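Argininosuccinate lyase (Chelativorans sp., PDB 6RXA) is an engineered EDDS lyase, a C-N lyase of the aspartase/fumarase superfamily, and may also release fumarate from argininosuccinate. Local coordinates at residues Gln45-His50 / Gly104-Gly109; Arg86-Tyr91 / Arg110-Leu115; Ala116-Arg121 / Leu195-Ala200. The protein carries 2 engineered substitutions. All coordinates share one frame; numbering follows the deposited sequence. Where two conformers were deposited one is given.

Contact 1: Gln45-His50 / Gly104-Gly109; sequences QIHRAH and GKMHIG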
loop_
_atom_site.group_PDB
_atom_site.type_symbol
_atom_site.label_atom_id
_atom_site.label_comp_id
_atom_site.label_asym_id
_atom_site.label_seq_id
_atom_site.Cartn_x
_atom_site.Cartn_y
_atom_site.Cartn_z
ATOM N N GLN A 45 1.115 -12.453 32.805
ATOM C CA GLN A 45 -0.099 -13.200 33.101
ATOM C C GLN A 45 -0.032 -14.600 32.509
ATOM O O GLN A 45 -0.455 -15.574 33.148
ATOM C CB GLN A 45 -1.314 -12.446 32.570
ATOM C CG GLN A 45 -1.619 -11.186 33.352
ATOM C CD GLN A 45 -1.956 -11.465 34.807
ATOM O OE1 GLN A 45 -3.007 -12.030 35.113
ATOM N NE2 GLN A 45 -1.063 -11.070 35.711
ATOM N N ILE A 46 0.508 -14.724 31.296
ATOM C CA ILE A 46 0.648 -16.039 30.671
ATOM C C ILE A 46 1.546 -16.946 31.504
ATOM O O ILE A 46 1.253 -18.134 31.678
ATOM C CB ILE A 46 1.136 -15.887 29.219
ATOM C CG1 ILE A 46 0.031 -15.238 28.378
ATOM C CG2 ILE A 46 1.602 -17.225 28.666
ATOM C CD1 ILE A 46 0.526 -14.739 27.023
ATOM N N HIS A 47 2.652 -16.412 32.029
ATOM C CA HIS A 47 3.513 -17.245 32.865
ATOM C C HIS A 47 2.728 -17.820 34.037
ATOM O O HIS A 47 2.870 -18.998 34.384
ATOM C CB HIS A 47 4.694 -16.447 33.414
ATOM C CG HIS A 47 5.560 -15.837 32.366
ATOM N ND1 HIS A 47 5.765 -16.418 31.135
ATOM C CD2 HIS A 47 6.264 -14.680 32.359
ATOM C CE1 HIS A 47 6.560 -15.646 30.416
ATOM N NE2 HIS A 47 6.873 -14.584 31.133
ATOM N N ARG A 48 1.905 -16.988 34.674
ATOM C CA ARG A 48 1.121 -17.447 35.815
ATOM C C ARG A 48 0.109 -18.503 35.388
ATOM O O ARG A 48 -0.029 -19.541 36.047
ATOM C CB ARG A 48 0.435 -16.251 36.469
ATOM C CG ARG A 48 1.407 -15.326 37.185
ATOM C CD ARG A 48 0.711 -14.104 37.750
ATOM N NE ARG A 48 1.617 -13.331 38.601
ATOM C CZ ARG A 48 2.562 -12.514 38.142
ATOM N NH1 ARG A 48 2.740 -12.356 36.843
ATOM N NH2 ARG A 48 3.335 -11.853 38.990
ATOM N N ALA A 49 -0.613 -18.255 34.295
ATOM C CA ALA A 49 -1.618 -19.219 33.851
ATOM C C ALA A 49 -0.980 -20.539 33.439
ATOM O O ALA A 49 -1.510 -21.619 33.749
ATOM C CB ALA A 49 -2.434 -18.642 32.694
ATOM N N HIS A 50 0.139 -20.478 32.718
ATOM C CA HIS A 50 0.815 -21.700 32.304
ATOM C C HIS A 50 1.262 -22.499 33.518
ATOM O O HIS A 50 1.051 -23.717 33.590
ATOM C CB HIS A 50 1.999 -21.339 31.412
ATOM C CG HIS A 50 2.721 -22.528 30.876
ATOM N ND1 HIS A 50 2.197 -23.327 29.881
ATOM C CD2 HIS A 50 3.923 -23.055 31.197
ATOM C CE1 HIS A 50 3.054 -24.299 29.616
ATOM N NE2 HIS A 50 4.103 -24.163 30.404
ATOM N N GLY A 104 13.533 -22.488 35.492
ATOM C CA GLY A 104 13.514 -23.071 34.162
ATOM C C GLY A 104 12.325 -23.966 33.905
ATOM O O GLY A 104 11.947 -24.181 32.744
ATOM N N LYS A 105 11.711 -24.488 34.960
ATOM C CA LYS A 105 10.578 -25.379 34.778
ATOM C C LYS A 105 9.336 -24.655 34.300
ATOM O O LYS A 105 8.396 -25.316 33.847
ATOM C CB LYS A 105 10.279 -26.129 36.081
ATOM C CG LYS A 105 11.349 -27.143 36.438
ATOM C CD LYS A 105 10.836 -28.160 37.454
ATOM C CE LYS A 105 11.869 -29.240 37.721
ATOM N NZ LYS A 105 11.304 -30.324 38.569
ATOM N N MET A 106 9.284 -23.323 34.405
ATOM C CA MET A 106 8.102 -22.641 33.897
ATOM C C MET A 106 8.003 -22.727 32.376
ATOM O O MET A 106 6.949 -22.411 31.822
ATOM C CB MET A 106 8.028 -21.178 34.356
ATOM C CG MET A 106 8.943 -20.185 33.637
ATOM S SD MET A 106 8.244 -18.508 33.719
ATOM C CE MET A 106 9.670 -17.545 33.229
ATOM N N HIS A 107 9.066 -23.143 31.694
ATOM C CA HIS A 107 9.038 -23.251 30.241
ATOM C C HIS A 107 8.686 -24.654 29.764
ATOM O O HIS A 107 8.642 -24.888 28.555
ATOM C CB HIS A 107 10.380 -22.829 29.648
ATOM C CG HIS A 107 10.271 -22.165 28.305
ATOM N ND1 HIS A 107 9.393 -21.134 28.055
ATOM C CD2 HIS A 107 10.934 -22.383 27.145
ATOM C CE1 HIS A 107 9.520 -20.744 26.798
ATOM N NE2 HIS A 107 10.455 -21.478 26.229
ATOM N N ILE A 108 8.430 -25.593 30.679
ATOM C CA ILE A 108 8.060 -26.941 30.264
ATOM C C ILE A 108 6.827 -26.894 29.372
ATOM O O ILE A 108 5.801 -26.293 29.720
ATOM C CB ILE A 108 7.846 -27.835 31.496
ATOM C CG1 ILE A 108 9.190 -28.156 32.155
ATOM C CG2 ILE A 108 7.114 -29.107 31.090
ATOM C CD1 ILE A 108 9.059 -28.810 33.538
ATOM N N GLY A 109 6.917 -27.541 28.214
ATOM C CA GLY A 109 5.789 -27.630 27.306
ATOM C C GLY A 109 5.450 -26.364 26.547
ATOM O O GLY A 109 4.372 -26.284 25.962
#

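Contact 2: Arg86-Tyr91 / Arg110-Leu115; sequences RTYLPY and RSRNDL. With FMT (formic acid), chain B; FMT (formic acid), chain D; FMT (formic acid), chain C.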
loop_
_atom_site.group_PDB
_atom_site.type_symbol
_atom_site.label_atom_id
_atom_site.label_comp_id
_atom_site.label_asym_id
_atom_site.label_seq_id
_atom_site.Cartn_x
_atom_site.Cartn_y
_atom_site.Cartn_z
ATOM N N ARG A 86 12.042 -7.300 29.788
ATOM C CA ARG A 86 10.691 -7.398 29.237
ATOM C C ARG A 86 10.571 -8.354 28.055
ATOM O O ARG A 86 9.468 -8.502 27.523
ATOM C CB ARG A 86 10.153 -6.012 28.872
ATOM C CG ARG A 86 9.992 -5.138 30.095
ATOM C CD ARG A 86 9.593 -3.712 29.751
ATOM N NE ARG A 86 9.700 -2.880 30.938
ATOM C CZ ARG A 86 9.605 -1.558 30.951
ATOM N NH1 ARG A 86 9.384 -0.895 29.824
ATOM N NH2 ARG A 86 9.732 -0.909 32.102
ATOM N N THR A 87 11.660 -9.000 27.633
ATOM C CA THR A 87 11.618 -10.103 26.679
ATOM C C THR A 87 11.928 -11.404 27.416
ATOM O O THR A 87 12.444 -11.391 28.537
ATOM C CB THR A 87 12.579 -9.889 25.508
ATOM O OG1 THR A 87 13.914 -9.724 25.983
ATOM C CG2 THR A 87 12.166 -8.642 24.705
ATOM N N TYR A 88 11.612 -12.534 26.772
ATOM C CA TYR A 88 11.426 -13.777 27.517
ATOM C C TYR A 88 12.727 -14.303 28.135
ATOM O O TYR A 88 12.794 -14.548 29.342
ATOM C CB TYR A 88 10.753 -14.874 26.669
ATOM C CG TYR A 88 10.647 -16.085 27.540
ATOM C CD1 TYR A 88 9.725 -16.110 28.584
ATOM C CD2 TYR A 88 11.529 -17.145 27.412
ATOM C CE1 TYR A 88 9.669 -17.167 29.453
ATOM C CE2 TYR A 88 11.476 -18.219 28.290
ATOM C CZ TYR A 88 10.535 -18.218 29.299
ATOM O OH TYR A 88 10.460 -19.266 30.193
ATOM N N LEU A 89 13.743 -14.585 27.321
ATOM C CA LEU A 89 14.934 -15.213 27.891
ATOM C C LEU A 89 15.584 -14.338 28.952
ATOM O O LEU A 89 15.983 -14.873 29.999
ATOM C CB LEU A 89 15.913 -15.664 26.802
ATOM C CG LEU A 89 15.470 -16.909 26.026
ATOM C CD1 LEU A 89 16.437 -17.210 24.888
ATOM C CD2 LEU A 89 15.352 -18.121 26.953
ATOM N N PRO A 90 15.702 -13.016 28.771
ATOM C CA PRO A 90 16.181 -12.175 29.881
ATOM C C PRO A 90 15.332 -12.284 31.137
ATOM O O PRO A 90 15.867 -12.304 32.258
ATOM C CB PRO A 90 16.168 -10.762 29.279
ATOM C CG PRO A 90 16.425 -11.003 27.805
ATOM C CD PRO A 90 15.660 -12.283 27.491
ATOM N N TYR A 91 14.010 -12.346 30.975
ATOM C CA TYR A 91 13.116 -12.462 32.120
ATOM C C TYR A 91 13.313 -13.792 32.834
ATOM O O TYR A 91 13.400 -13.838 34.068
ATOM C CB TYR A 91 11.678 -12.304 31.622
ATOM C CG TYR A 91 10.639 -12.356 32.701
ATOM C CD1 TYR A 91 10.176 -13.570 33.183
ATOM C CD2 TYR A 91 10.115 -11.192 33.232
ATOM C CE1 TYR A 91 9.218 -13.627 34.180
ATOM C CE2 TYR A 91 9.151 -11.236 34.231
ATOM C CZ TYR A 91 8.708 -12.461 34.696
ATOM O OH TYR A 91 7.758 -12.522 35.686
ATOM N N ARG A 110 6.353 -25.385 26.506
ATOM C CA ARG A 110 6.064 -24.062 25.967
ATOM C C ARG A 110 7.251 -23.576 25.150
ATOM O O ARG A 110 8.346 -24.141 25.200
ATOM C CB ARG A 110 5.775 -23.091 27.131
ATOM C CG ARG A 110 5.251 -21.742 26.752
ATOM C CD ARG A 110 4.929 -20.946 28.008
ATOM N NE ARG A 110 6.101 -20.636 28.817
ATOM C CZ ARG A 110 6.093 -19.710 29.771
ATOM N NH1 ARG A 110 4.985 -19.023 29.996
ATOM N NH2 ARG A 110 7.184 -19.448 30.473
ATOM N N SER A 111 7.017 -22.516 24.380
ATOM C CA SER A 111 8.038 -21.889 23.560
ATOM C C SER A 111 7.860 -20.385 23.636
ATOM O O SER A 111 6.790 -19.885 23.992
ATOM C CB SER A 111 7.874 -22.366 22.104
ATOM O OG SER A 111 8.652 -21.649 21.159
ATOM N N ARG A 112 8.897 -19.649 23.236
ATOM C CA ARG A 112 8.663 -18.239 22.950
ATOM C C ARG A 112 7.632 -18.049 21.835
ATOM O O ARG A 112 6.981 -16.996 21.776
ATOM C CB ARG A 112 9.968 -17.521 22.589
ATOM C CG ARG A 112 10.878 -17.271 23.798
ATOM C CD ARG A 112 12.146 -16.504 23.411
ATOM N NE ARG A 112 12.951 -17.237 22.431
ATOM C CZ ARG A 112 14.094 -16.801 21.910
ATOM N NH1 ARG A 112 14.585 -15.628 22.263
ATOM N NH2 ARG A 112 14.743 -17.540 21.022
ATOM N N ASN A 113 7.451 -19.044 20.957
ATOM C CA ASN A 113 6.591 -18.862 19.793
ATOM C C ASN A 113 5.119 -18.803 20.176
ATOM O O ASN A 113 4.392 -17.918 19.706
ATOM C CB ASN A 113 6.834 -19.966 18.759
ATOM C CG ASN A 113 8.250 -19.953 18.213
ATOM O OD1 ASN A 113 8.987 -18.974 18.366
ATOM N ND2 ASN A 113 8.643 -21.048 17.574
ATOM N N ASP A 114 4.640 -19.757 20.994
ATOM C CA ASP A 114 3.237 -19.695 21.412
ATOM C C ASP A 114 3.009 -18.608 22.456
ATOM O O ASP A 114 1.960 -17.952 22.438
ATOM C CB ASP A 114 2.657 -21.070 21.764
ATOM C CG ASP A 114 3.305 -21.751 22.942
ATOM O OD1 ASP A 114 4.463 -21.455 23.299
ATOM O OD2 ASP A 114 2.627 -22.665 23.488
ATOM N N LEU A 115 3.996 -18.369 23.321
ATOM C CA LEU A 115 3.934 -17.246 24.253
ATOM C C LEU A 115 3.747 -15.929 23.508
ATOM O O LEU A 115 2.872 -15.121 23.854
ATOM C CB LEU A 115 5.221 -17.194 25.088
ATOM C CG LEU A 115 5.455 -15.918 25.904
ATOM C CD1 LEU A 115 4.440 -15.806 27.033
ATOM C CD2 LEU A 115 6.872 -15.892 26.468
HETATM C C FMT B . 11.485 -20.440 20.306
HETATM O O1 FMT B . 11.363 -21.656 20.277
HETATM O O2 FMT B . 12.596 -19.924 20.358
HETATM C C FMT D . 17.095 -14.218 19.987
HETATM O O1 FMT D . 16.887 -15.235 20.654
HETATM O O2 FMT D . 16.271 -13.304 19.908
HETATM C C FMT C . 12.256 -21.135 16.881
HETATM O O1 FMT C . 13.316 -21.691 16.554
HETATM O O2 FMT C . 11.185 -21.306 16.271
HETATM O O HOH W 1 13.984 -13.658 24.419
#

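Contact 3: Ala116-Arg121 / Leu195-Ala200; sequences ANAGKR and LCPLGA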
loop_
_atom_site.group_PDB
_atom_site.type_symbol
_atom_site.label_atom_id
_atom_site.label_comp_id
_atom_site.label_asym_id
_atom_site.label_seq_id
_atom_site.Cartn_x
_atom_site.Cartn_y
_atom_site.Cartn_z
ATOM N N ALA A 116 4.575 -15.689 22.491
ATOM C CA ALA A 116 4.516 -14.432 21.749
ATOM C C ALA A 116 3.168 -14.264 21.065
ATOM O O ALA A 116 2.569 -13.188 21.123
ATOM C CB ALA A 116 5.652 -14.365 20.727
ATOM N N ASN A 117 2.683 -15.315 20.398
ATOM C CA ASN A 117 1.410 -15.208 19.689
ATOM C C ASN A 117 0.283 -14.923 20.673
ATOM O O ASN A 117 -0.578 -14.069 20.415
ATOM C CB ASN A 117 1.141 -16.498 18.904
ATOM C CG ASN A 117 0.099 -16.326 17.795
ATOM O OD1 ASN A 117 -1.110 -16.405 18.032
ATOM N ND2 ASN A 117 0.571 -16.158 16.559
ATOM N N ALA A 118 0.289 -15.610 21.821
ATOM C CA ALA A 118 -0.756 -15.424 22.826
ATOM C C ALA A 118 -0.695 -14.041 23.461
ATOM O O ALA A 118 -1.737 -13.399 23.660
ATOM C CB ALA A 118 -0.656 -16.502 23.908
ATOM N N GLY A 119 0.503 -13.570 23.822
ATOM C CA GLY A 119 0.603 -12.257 24.439
ATOM C C GLY A 119 0.156 -11.147 23.506
ATOM O O GLY A 119 -0.514 -10.200 23.926
ATOM N N LYS A 120 0.535 -11.241 22.232
ATOM C CA LYS A 120 0.082 -10.260 21.244
ATOM C C LYS A 120 -1.434 -10.273 21.125
ATOM O O LYS A 120 -2.072 -9.217 21.045
ATOM C CB LYS A 120 0.705 -10.542 19.872
ATOM C CG LYS A 120 0.274 -9.578 18.719
ATOM C CD LYS A 120 0.991 -8.219 18.827
ATOM C CE LYS A 120 0.478 -7.155 17.856
ATOM N NZ LYS A 120 0.841 -7.464 16.450
ATOM N N ARG A 121 -2.036 -11.467 21.140
ATOM C CA ARG A 121 -3.489 -11.568 21.085
ATOM C C ARG A 121 -4.141 -10.924 22.309
ATOM O O ARG A 121 -5.174 -10.254 22.188
ATOM C CB ARG A 121 -3.920 -13.032 20.962
ATOM C CG ARG A 121 -3.744 -13.656 19.581
ATOM C CD ARG A 121 -3.951 -15.174 19.673
ATOM N NE ARG A 121 -3.906 -15.795 18.353
ATOM C CZ ARG A 121 -4.942 -15.852 17.520
ATOM N NH1 ARG A 121 -6.111 -15.345 17.874
ATOM N NH2 ARG A 121 -4.794 -16.426 16.338
ATOM N N LEU A 195 -8.905 -16.257 20.689
ATOM C CA LEU A 195 -8.638 -17.689 20.633
ATOM C C LEU A 195 -7.217 -17.924 21.121
ATOM O O LEU A 195 -6.304 -17.176 20.769
ATOM C CB LEU A 195 -8.769 -18.186 19.189
ATOM C CG LEU A 195 -10.145 -18.037 18.552
ATOM C CD1 LEU A 195 -10.074 -18.410 17.081
ATOM C CD2 LEU A 195 -11.148 -18.912 19.267
ATOM N N CYS A 196 -7.031 -18.960 21.943
ATOM C CA CYS A 196 -5.759 -19.168 22.626
ATOM C C CYS A 196 -4.855 -20.129 21.854
ATOM O O CYS A 196 -5.262 -21.281 21.621
ATOM C CB CYS A 196 -6.012 -19.729 24.010
ATOM S SG CYS A 196 -4.511 -19.786 24.993
ATOM N N PRO A 197 -3.645 -19.729 21.486
ATOM C CA PRO A 197 -2.711 -20.645 20.803
ATOM C C PRO A 197 -1.765 -21.381 21.739
ATOM O O PRO A 197 -0.957 -22.187 21.269
ATOM C CB PRO A 197 -1.916 -19.694 19.903
ATOM C CG PRO A 197 -1.796 -18.449 20.758
ATOM C CD PRO A 197 -3.125 -18.344 21.502
ATOM N N LEU A 198 -1.835 -21.135 23.043
ATOM C CA LEU A 198 -0.931 -21.795 23.970
ATOM C C LEU A 198 -1.143 -23.302 23.954
ATOM O O LEU A 198 -2.272 -23.794 23.893
ATOM C CB LEU A 198 -1.141 -21.234 25.372
ATOM C CG LEU A 198 -0.599 -19.810 25.471
ATOM C CD1 LEU A 198 -1.145 -19.127 26.707
ATOM C CD2 LEU A 198 0.933 -19.792 25.475
ATOM N N GLY A 199 -0.036 -24.034 24.014
ATOM C CA GLY A 199 -0.028 -25.472 23.834
ATOM C C GLY A 199 0.531 -25.883 22.495
ATOM O O GLY A 199 0.897 -27.058 22.319
ATOM N N ALA A 200 0.613 -24.952 21.545
ATOM C CA ALA A 200 1.314 -25.215 20.298
ATOM C C ALA A 200 2.817 -25.331 20.509
ATOM O O ALA A 200 3.515 -25.919 19.673
ATOM C CB ALA A 200 1.035 -24.087 19.305
#

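Contact 1: Gln45-His50 / Gly104-Gly109
His-47 and His-50, neighbours on one side of helix 35-56, make a buried contact, half hydrogen bond and half Met-aromatic, with Met-106 and Ile-108 in the loop that leads to helix 112-147. His-50 carries its only cross-segment hydrogen bond: NE2 donates to Ile-108 O at 2.8 Å. The acceptor lies in the imidazole plane, with an N-H...O angle of 148°, and the nitrogen stands modestly off the plane of the carbonyl. Beside it on the same ring edge, CD2 comes within 3.2 Å of Met-106 O, so two loop carbonyls border one side of the imidazole. CG of His-50 is anti to its backbone N (chi1 -177°), a setting that starts the ring off toward the loop.

The second half is a Met-aromatic contact. Met-106 SD sits over a face of the His-47 ring, 4.0 Å from His-47 CG and 25° off the ring normal from the centroid. Tyr-91 also meets this imidazole, and His-47 ND1 is hydrogen-bonded to Arg-110 NH1. Where the loop turns, Gly-109 adopts a positive phi; a CB there would point at the His-50 ring. Farther out, Ile-108 packs on Val-375 of the second subunit, and His-107 NE2 bonds to Ser-281 of the third.

The chemistry implies two differently used histidines. His-50 must carry a proton on NE2 to reach the carbonyl, whereas His-47 ND1, facing an arginine N-H, probably acts as acceptor, which would tend to keep that ring uncharged.

Contact 2: Arg86-Tyr91 / Arg110-Leu115
Arg-112 touches both Tyr-88 and Leu-89. Its CG rests 3.7 Å from Tyr-88 CD2, and its guanidinium is met on one face by Leu-89 CD1, placed toward the rim and 3.6 Å from Arg-112 NH1. A bend at chi3 (-61°) turns NE out of the line of the chain. The guanidinium edge is given over to polar partners: Arg-112 NH1 donates to O1 of one formate at 2.8 Å, NH2 reaches that same oxygen and O2 of a second formate, and a water in the plane links NH1 to Leu-89 N. On the same side of the tyrosine ring, Leu-115 CD2 packs 3.6 Å from Tyr-88 CD1, the two side chains crossing at about a right angle. Arg-110 NH2 gives Tyr-88 OH a weak hydrogen bond of 3.3 Å; the hydroxyl's stronger partner is Glu-92, and Arg-110 itself is held more firmly through NH1 on His-47 ND1.

One shell out, a capping box sets the start of helix 112-147. Ser-111 OG accepts from Asn-113 N at 2.9 Å, almost straight at 172°, while Asp-114 OD1 takes Ser-111 N on its syn side. Ser-111 OG also gives a weak bond to the second formate, and Asn-113 ND2 donates to a third formate at 2.9 Å. Ser-111, Arg-112 and Asn-113 bind succinate and fumarate in this protein, so the formates, probably from the crystallisation liquor, probably mark places where substrate carboxylates can sit, which the helix N-terminus would further favour. Ser-280 and Ser-281 of the third subunit and Thr-158 of the second also hold formate.

The contact thus joins the first turns of helices 88-99 and 112-147, with helix 35-56 alongside, where Ile-46 touches Leu-115 and His-50 touches Arg-110.

Contact 3: Ala116-Arg121 / Leu195-Ala200
Arg-121 reaches from helix 112-147 across to Leu-195 and Pro-197 of the loop after helix 168-193. From CB the chain runs extended as far as NE. CD is the first atom to meet the loop, 3.3 Å from Leu-195 O and 3.8 Å from Pro-197 CD, as arginine and proline slide past each other in opposite directions. NE donates to Asn-117 OD1, one turn earlier in the helix, at 2.9 Å; the acceptor lies nearly in the guanidinium plane, and the C=O...N angle is 163°. At the tip, NH1 is hydrogen-bonded to Arg-192 O and Ile-193 O, the last carbonyls of helix 168-193. An alanine here would probably leave those two carbonyls without their arginine donor and Asn-117 OD1 without its N-H donor, its amide then held from the ND2 side by Gly-234 O.

Asn-117 OD1 also touches Pro-197 CG, at 3.5 Å. Next to it, Ala-118 CB lies 3.7 Å from Leu-198 CG; the small alanine lets the backbone at Pro-197 come close to the helix.

Pro-197 to Ala-200 form a type II beta turn, closed by Ala-200 N to Pro-197 O, with Gly-199 in its third position at a positive phi typical of that turn. This turn lies against the early part of long helix 112-147 in the lyase domain.

Helix 112-147 ties the set together: contact 2 holds its N-terminus and contact 3 its next turns. The centres of contacts 2 and 3 are about 12 Å apart, and Asp-114 OD2 probably bonds to Gly-199 N at 3.0 Å, so the capping-box aspartate also fastens the 197-200 turn. Contacts 1 and 2, about 10 Å between centres, meet where Arg-110 NH1 lies 2.9 Å from His-47 ND1. Ile-46 brings contact 1 to contact 3, its CD1 3.8 Å from Ala-118 CB. The substrate-binding residues Ser-111, Arg-112 and Asn-113 belong to contact 2; the side chain of His-47 lies about 8 Å from that of Arg-112, and that of Asn-117 about 7 Å from that of Asn-113.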